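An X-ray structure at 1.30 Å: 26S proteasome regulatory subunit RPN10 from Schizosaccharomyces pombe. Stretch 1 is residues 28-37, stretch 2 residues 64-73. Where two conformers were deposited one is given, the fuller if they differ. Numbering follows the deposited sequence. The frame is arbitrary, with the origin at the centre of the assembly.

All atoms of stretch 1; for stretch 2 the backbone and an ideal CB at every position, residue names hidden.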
ATOM      1  N   GLN A  28       6.245  -2.879   8.559  1.00  7.18           N
ATOM      2  CA  GLN A  28       5.312  -2.821   7.462  1.00  7.86           C
ATOM      3  C   GLN A  28       4.556  -4.144   7.384  1.00  6.74           C
ATOM      4  O   GLN A  28       3.334  -4.174   7.205  1.00  6.85           O
ATOM      5  CB  GLN A  28       6.098  -2.515   6.160  1.00  5.58           C
ATOM      6  CG  GLN A  28       5.454  -2.981   4.906  1.00  8.20           C
ATOM      7  CD  GLN A  28       6.385  -2.780   3.756  1.00  6.17           C
ATOM      8  OE1 GLN A  28       6.211  -1.874   2.961  1.00  6.13           O
ATOM      9  NE2 GLN A  28       7.423  -3.615   3.684  1.00  6.10           N
ATOM     10  N   LYS A  29       5.288  -5.250   7.452  0.80  7.22           N
ATOM     11  CA  LYS A  29       4.669  -6.588   7.311  0.80  8.72           C
ATOM     12  C   LYS A  29       3.510  -6.829   8.302  0.80  7.05           C
ATOM     13  O   LYS A  29       2.465  -7.361   7.925  0.80  9.90           O
ATOM     14  CB  LYS A  29       5.733  -7.683   7.439  0.80 21.25           C
ATOM     15  CG  LYS A  29       5.284  -9.055   6.995  0.80 51.22           C
ATOM     16  CD  LYS A  29       6.398 -10.063   7.196  0.80 79.87           C
ATOM     17  CE  LYS A  29       5.992 -11.451   6.751  0.80106.12           C
ATOM     18  NZ  LYS A  29       6.968 -12.463   7.231  0.80129.67           N
ATOM     19  N   ASP A  30       3.681  -6.395   9.552  1.00  9.17           N
ATOM     20  CA  ASP A  30       2.604  -6.492  10.540  1.00  7.99           C
ATOM     21  C   ASP A  30       1.412  -5.561  10.183  1.00  9.87           C
ATOM     22  O   ASP A  30       0.251  -5.894  10.394  1.00 10.43           O
ATOM     23  CB  ASP A  30       3.105  -6.132  11.948  1.00 11.60           C
ATOM     24  CG  ASP A  30       3.974  -7.221  12.585  0.53 12.13           C
ATOM     25  OD1 ASP A  30       4.289  -8.222  11.919  0.45 11.86           O
ATOM     26  OD2 ASP A  30       4.343  -7.069  13.774  0.39 12.18           O
ATOM     27  N   THR A  31       1.706  -4.397   9.632  1.00  6.82           N
ATOM     28  CA  THR A  31       0.677  -3.444   9.208  1.00  6.76           C
ATOM     29  C   THR A  31      -0.162  -3.986   8.030  1.00  6.14           C
ATOM     30  O   THR A  31      -1.371  -3.751   7.941  1.00  6.88           O
ATOM     31  CB  THR A  31       1.325  -2.117   8.843  1.00  6.38           C
ATOM     32  OG1 THR A  31       2.152  -1.717   9.935  1.00  6.11           O
ATOM     33  CG2 THR A  31       0.288  -1.072   8.593  1.00  6.54           C
ATOM     34  N   VAL A  32       0.469  -4.733   7.136  1.00  5.93           N
ATOM     35  CA  VAL A  32      -0.238  -5.353   6.017  1.00  6.24           C
ATOM     36  C   VAL A  32      -1.385  -6.241   6.529  1.00  4.88           C
ATOM     37  O   VAL A  32      -2.495  -6.223   5.989  1.00  5.43           O
ATOM     38  CB  VAL A  32       0.741  -6.183   5.145  1.00  5.51           C
ATOM     39  CG1 VAL A  32      -0.013  -7.035   4.107  1.00  6.98           C
ATOM     40  CG2 VAL A  32       1.726  -5.253   4.430  1.00  6.65           C
ATOM     41  N   HIS A  33      -1.127  -7.004   7.579  1.00  5.65           N
ATOM     42  CA  HIS A  33      -2.130  -7.923   8.091  1.00  7.15           C
ATOM     43  C   HIS A  33      -3.334  -7.129   8.594  1.00  7.69           C
ATOM     44  O   HIS A  33      -4.490  -7.516   8.398  1.00  7.60           O
ATOM     45  CB  HIS A  33      -1.533  -8.821   9.190  1.00  9.22           C
ATOM     46  CG  HIS A  33      -2.316 -10.068   9.444  1.00 11.94           C
ATOM     47  ND1 HIS A  33      -1.840 -11.129  10.200  1.00 16.61           N
ATOM     48  CD2 HIS A  33      -3.527 -10.479   9.030  1.00 11.47           C
ATOM     49  CE1 HIS A  33      -2.753 -12.104  10.233  1.00 19.06           C
ATOM     50  NE2 HIS A  33      -3.807 -11.725   9.522  1.00 15.96           N
ATOM     51  N   MET A  34      -3.063  -5.999   9.240  1.00  6.33           N
ATOM     52  CA  MET A  34      -4.136  -5.145   9.744  1.00  6.94           C
ATOM     53  C   MET A  34      -4.999  -4.574   8.623  1.00  6.53           C
ATOM     54  O   MET A  34      -6.219  -4.594   8.719  1.00  7.27           O
ATOM     55  CB  MET A  34      -3.525  -4.050  10.652  1.00 10.54           C
ATOM     56  CG  MET A  34      -4.498  -3.042  11.222  1.00 12.77           C
ATOM     57  SD  MET A  34      -5.025  -1.726  10.101  0.84 11.54           S
ATOM     58  CE  MET A  34      -3.477  -0.888   9.805  1.00 17.04           C
ATOM     59  N   ILE A  35      -4.362  -4.072   7.571  1.00  5.84           N
ATOM     60  CA  ILE A  35      -5.071  -3.522   6.411  1.00  5.86           C
ATOM     61  C   ILE A  35      -5.923  -4.622   5.753  1.00  4.40           C
ATOM     62  O   ILE A  35      -7.090  -4.425   5.427  1.00  5.02           O
ATOM     63  CB  ILE A  35      -4.072  -2.958   5.383  1.00  7.05           C
ATOM     64  CG1 ILE A  35      -3.302  -1.765   5.938  1.00 13.42           C
ATOM     65  CG2 ILE A  35      -4.806  -2.520   4.109  1.00  6.27           C
ATOM     66  CD1 ILE A  35      -4.170  -0.589   6.311  1.00 33.69           C
ATOM     67  N   PHE A  36      -5.303  -5.772   5.523  1.00  4.91           N
ATOM     68  CA  PHE A  36      -5.982  -6.962   5.022  1.00  5.54           C
ATOM     69  C   PHE A  36      -7.260  -7.290   5.740  1.00  4.32           C
ATOM     70  O   PHE A  36      -8.330  -7.456   5.162  1.00  5.83           O
ATOM     71  CB  PHE A  36      -5.021  -8.135   4.876  1.00  4.97           C
ATOM     72  CG  PHE A  36      -5.587  -9.344   4.214  1.00  4.60           C
ATOM     73  CD1 PHE A  36      -5.302  -9.606   2.878  1.00  5.62           C
ATOM     74  CD2 PHE A  36      -6.367 -10.253   4.913  1.00  6.13           C
ATOM     75  CE1 PHE A  36      -5.758 -10.758   2.265  1.00  6.03           C
ATOM     76  CE2 PHE A  36      -6.845 -11.402   4.283  1.00  7.38           C
ATOM     77  CZ  PHE A  36      -6.534 -11.644   2.972  1.00  6.05           C
ATOM     78  N   ASN A  37      -7.130  -7.365   7.057  1.00  5.57           N
ATOM     79  CA  ASN A  37      -8.274  -7.686   7.897  1.00  7.12           C
ATOM     80  C   ASN A  37      -9.316  -6.592   7.868  1.00  6.70           C
ATOM     81  O   ASN A  37     -10.497  -6.887   7.860  1.00  8.14           O
ATOM     82  CB  ASN A  37      -7.827  -7.980   9.340  1.00  9.18           C
ATOM     83  CG  ASN A  37      -7.177  -9.344   9.474  1.00 12.59           C
ATOM     84  OD1 ASN A  37      -7.153 -10.147   8.521  1.00 15.38           O
ATOM     85  ND2 ASN A  37      -6.620  -9.608  10.644  1.00 17.35           N
ATOM     86  N   UNK A  64      -5.791 -11.515  -6.084  1.00  7.36           N
ATOM     87  CA  UNK A  64      -6.839 -11.134  -5.158  1.00  5.43           C
ATOM     88  C   UNK A  64      -7.383 -12.349  -4.416  1.00  5.17           C
ATOM     89  O   UNK A  64      -7.695 -13.381  -5.007  1.00  8.60           O
ATOM     90  CB  UNK A  64      -7.968 -10.416  -5.901  1.00  5.43           C
ATOM     91  N   UNK A  65      -7.483 -12.210  -3.106  1.00  5.60           N
ATOM     92  CA  UNK A  65      -7.845 -13.326  -2.242  1.00  5.62           C
ATOM     93  C   UNK A  65      -8.425 -12.842  -0.918  1.00  5.12           C
ATOM     94  O   UNK A  65      -8.264 -11.678  -0.566  1.00  5.13           O
ATOM     95  CB  UNK A  65      -6.625 -14.214  -1.986  1.00  5.62           C
ATOM     96  N   UNK A  66      -9.036 -13.759  -0.171  1.00  5.90           N
ATOM     97  CA  UNK A  66      -9.401 -13.539   1.230  1.00  4.80           C
ATOM     98  C   UNK A  66      -8.562 -14.403   2.183  1.00  6.45           C
ATOM     99  O   UNK A  66      -8.755 -14.365   3.398  1.00  8.01           O
ATOM    100  CB  UNK A  66     -10.888 -13.834   1.434  1.00  4.80           C
ATOM    101  N   UNK A  67      -7.624 -15.157   1.621  1.00  6.43           N
ATOM    102  CA  UNK A  67      -6.775 -16.064   2.386  1.00  7.40           C
ATOM    103  C   UNK A  67      -5.427 -15.399   2.709  1.00  7.67           C
ATOM    104  O   UNK A  67      -4.533 -15.335   1.859  1.00  7.03           O
ATOM    105  CB  UNK A  67      -6.557 -17.366   1.613  1.00  7.40           C
ATOM    106  N   UNK A  68      -5.281 -14.892   3.929  1.00  6.89           N
ATOM    107  CA  UNK A  68      -4.036 -14.217   4.284  1.00  7.10           C
ATOM    108  C   UNK A  68      -2.822 -15.157   4.254  1.00  7.41           C
ATOM    109  O   UNK A  68      -1.700 -14.724   4.075  1.00  6.82           O
ATOM    110  CB  UNK A  68      -4.169 -13.592   5.674  1.00  7.10           C
ATOM    111  N   UNK A  69      -3.053 -16.448   4.375  1.00  8.06           N
ATOM    112  CA  UNK A  69      -1.960 -17.389   4.247  1.00  8.60           C
ATOM    113  C   UNK A  69      -1.258 -17.284   2.905  1.00  6.39           C
ATOM    114  O   UNK A  69      -0.069 -17.528   2.802  1.00  7.85           O
ATOM    115  CB  UNK A  69      -2.474 -18.815   4.453  1.00  8.60           C
ATOM    116  N   UNK A  70      -1.980 -16.906   1.860  1.00  7.55           N
ATOM    117  CA  UNK A  70      -1.332 -16.729   0.574  1.00 10.27           C
ATOM    118  C   UNK A  70      -0.343 -15.562   0.615  1.00  7.69           C
ATOM    119  O   UNK A  70       0.706 -15.619  -0.014  1.00  9.04           O
ATOM    120  CB  UNK A  70      -2.379 -16.503  -0.519  1.00 10.27           C
ATOM    121  N   UNK A  71      -0.676 -14.498   1.345  1.00  6.81           N
ATOM    122  CA  UNK A  71       0.261 -13.390   1.488  1.00  6.42           C
ATOM    123  C   UNK A  71       1.501 -13.858   2.230  1.00  6.63           C
ATOM    124  O   UNK A  71       2.632 -13.562   1.837  1.00  9.18           O
ATOM    125  CB  UNK A  71      -0.391 -12.214   2.219  1.00  6.42           C
ATOM    126  N   UNK A  72       1.310 -14.559   3.350  1.00  7.05           N
ATOM    127  CA  UNK A  72       2.440 -14.985   4.172  1.00  7.61           C
ATOM    128  C   UNK A  72       3.328 -15.957   3.404  1.00  6.92           C
ATOM    129  O   UNK A  72       4.544 -15.858   3.455  1.00  8.58           O
ATOM    130  CB  UNK A  72       1.947 -15.630   5.469  1.00  7.61           C
ATOM    131  N   UNK A  73       2.741 -16.909   2.697  1.00  7.69           N
ATOM    132  CA  UNK A  73       3.553 -17.840   1.920  1.00  8.83           C
ATOM    133  C   UNK A  73       4.340 -17.118   0.827  1.00  9.99           C
ATOM    134  O   UNK A  73       5.486 -17.470   0.577  1.00 11.90           O
ATOM    135  CB  UNK A  73       2.667 -18.922   1.300  1.00  8.83           C
TER

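Stretch 1 is helical throughout and turns one face, made of Lys-29, Val-32, His-33 and Phe-36, toward stretch 2. The helix that begins in stretch 2 runs nearly antiparallel to it, at 161° with axes 11.3 Å apart, so side chains of some length are needed to bridge the gap.

Position 64 has an ideal CB with nothing of stretch 1 within 5.5 Å, and the visible atoms set no preference. It is Leu-64, which makes no contact here.

Position 65 is extended (phi/psi -157/167), a conformation that beta-branched residues tolerate well, and its CB points sideways; many small or medium side chains would do. Thr-65 is deposited. Its CG2 lies 4.4 Å from Phe-36 CE1, while its OG1 accepts a hydrogen bond from the backbone N of position 67 (3.0 Å, 165°), bracing the turn before the helix.

At 66 the CB points away, 5.1 Å from Phe-36 CZ, leaving room for a long or polar chain. The deposited Arg-66 sends its guanidinium to partners elsewhere in the structure; its main-chain C packs at the edge of the Phe-36 ring, 3.5 Å from CZ.

Position 67 also points away, and with phi/psi of -97/100 it directly precedes helical angles. Asp, Asn, Ser or Thr would suit such an N-cap. Asp-67 fills it: its OD1 accepts from the backbone N of position 69 at 2.9 Å, a capping bond.

Position 68 is the most informative. Its CB points toward stretch 1, with Phe-36 CE2 at 3.7 Å and His-33 NE2 at 4.3 Å, and the CA of position 68 lies 7.5 Å from Phe-36 CA. Two rings invite a flat or apolar side chain; Phe, Tyr, His, Trp or Leu are all plausible. Tyr-68 is deposited, with chi1 -166° (t). Its ring stacks face-to-face on His-33 (centroids 3.8 Å, planes 11°) and turns its edge to the face of Phe-36 (centroids 4.9 Å, planes 61°), over which its CB also makes a CH-pi contact. The hydroxyl reaches past Val-32, with OH 3.5 Å from Val-32 CG1, to a water that bonds Tyr-68 OH at 2.7 Å and donates to Lys-29 O at 2.9 Å.

Position 69 points away, so even a residue without a side chain costs no contact with stretch 1; Gly-69 is deposited. At 70 the CB is out of reach, so any helix-compatible residue would do; Lys-70 makes no contact.

Position 71 points toward stretch 1, yet its ideal CB has no neighbour within 5.5 Å, so a large apolar or aromatic side chain is favoured. Phe-71 is deposited: the edge of Phe-36 meets the face of its ring, with centroids 4.9 Å apart and planes at 70°; Phe-36 CD1 lies 3.7 Å from Phe-71 CZ, and Phe-71 CD2 is 3.9 Å from Val-32 CG1.

Position 72 points sideways, near Lys-29; a flexible aliphatic or an acidic chain could suit. Leu-72 puts CD2 4.2 Å from Lys-29 CE, and a water accepts from Lys-29 NZ (3.0 Å) and donates to Leu-72 O (2.7 Å).

Position 73 is out of reach, so stretch 1 sets no preference; Ser-73 leaves it untouched.

Stretch 2 64-73: LTRDYGKFLS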
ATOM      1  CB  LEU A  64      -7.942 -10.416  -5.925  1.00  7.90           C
ATOM      2  CG  LEU A  64      -7.534  -9.024  -6.428  1.00  9.26           C
ATOM      3  CD1 LEU A  64      -8.496  -8.536  -7.511  1.00 15.01           C
ATOM      4  CD2 LEU A  64      -7.470  -7.982  -5.322  1.00 10.20           C
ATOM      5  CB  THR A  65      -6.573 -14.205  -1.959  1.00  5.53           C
ATOM      6  OG1 THR A  65      -6.935 -15.399  -1.271  1.00  7.92           O
ATOM      7  CG2 THR A  65      -5.521 -13.460  -1.141  1.00  6.42           C
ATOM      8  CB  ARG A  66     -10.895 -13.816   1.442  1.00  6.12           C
ATOM      9  CG  ARG A  66     -11.751 -12.748   0.768  1.00  6.51           C
ATOM     10  CD  ARG A  66     -13.220 -12.949   0.950  1.00  8.26           C
ATOM     11  NE  ARG A  66     -13.666 -12.850   2.345  1.00  8.23           N
ATOM     12  CZ  ARG A  66     -14.050 -11.724   2.949  1.00  7.32           C
ATOM     13  NH1 ARG A  66     -13.968 -10.568   2.339  1.00  7.55           N
ATOM     14  NH2 ARG A  66     -14.510 -11.755   4.191  1.00  9.34           N
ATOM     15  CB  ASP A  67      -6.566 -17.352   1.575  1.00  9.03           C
ATOM     16  CG  ASP A  67      -5.751 -18.391   2.323  1.00 13.10           C
ATOM     17  OD1 ASP A  67      -5.282 -18.094   3.426  1.00 12.47           O
ATOM     18  OD2 ASP A  67      -5.566 -19.501   1.801  1.00 17.24           O
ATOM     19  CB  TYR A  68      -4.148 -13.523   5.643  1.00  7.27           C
ATOM     20  CG  TYR A  68      -3.004 -12.565   5.860  1.00  6.24           C
ATOM     21  CD1 TYR A  68      -2.923 -11.411   5.098  1.00  7.50           C
ATOM     22  CD2 TYR A  68      -2.001 -12.804   6.794  1.00  7.98           C
ATOM     23  CE1 TYR A  68      -1.903 -10.505   5.255  1.00  8.37           C
ATOM     24  CE2 TYR A  68      -0.951 -11.894   6.948  1.00  9.07           C
ATOM     25  CZ  TYR A  68      -0.909 -10.752   6.167  1.00  8.95           C
ATOM     26  OH  TYR A  68       0.122  -9.847   6.268  1.00 10.78           O
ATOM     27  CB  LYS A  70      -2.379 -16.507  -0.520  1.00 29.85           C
ATOM     28  CG  LYS A  70      -3.169 -17.763  -0.875  1.00 65.86           C
ATOM     29  CD  LYS A  70      -4.084 -17.540  -2.065  1.00101.57           C
ATOM     30  CE  LYS A  70      -3.331 -16.928  -3.231  1.00133.90           C
ATOM     31  NZ  LYS A  70      -3.999 -17.212  -4.520  1.00162.50           N
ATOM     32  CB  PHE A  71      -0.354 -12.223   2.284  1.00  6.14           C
ATOM     33  CG  PHE A  71      -1.258 -11.300   1.482  1.00  5.82           C
ATOM     34  CD1 PHE A  71      -2.109 -11.767   0.498  1.00  6.22           C
ATOM     35  CD2 PHE A  71      -1.260  -9.962   1.771  1.00  6.20           C
ATOM     36  CE1 PHE A  71      -2.926 -10.893  -0.201  1.00  6.60           C
ATOM     37  CE2 PHE A  71      -2.078  -9.099   1.075  1.00  7.37           C
ATOM     38  CZ  PHE A  71      -2.918  -9.572   0.090  1.00  7.46           C
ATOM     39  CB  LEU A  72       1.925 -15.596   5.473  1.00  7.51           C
ATOM     40  CG  LEU A  72       1.350 -14.596   6.472  1.00  8.67           C
ATOM     41  CD1 LEU A  72       0.691 -15.315   7.626  1.00 10.60           C
ATOM     42  CD2 LEU A  72       2.464 -13.684   6.990  1.00 13.24           C
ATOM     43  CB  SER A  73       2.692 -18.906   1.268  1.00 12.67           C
ATOM     44  OG  SER A  73       2.091 -19.710   2.254  1.00 14.87           O
TER
HETATM   45  O   HOH W   1       1.898 -10.154   8.231  1.00 16.15           O
HETATM   46  O   HOH W   2       6.044 -14.529   5.308  1.00 18.98           O
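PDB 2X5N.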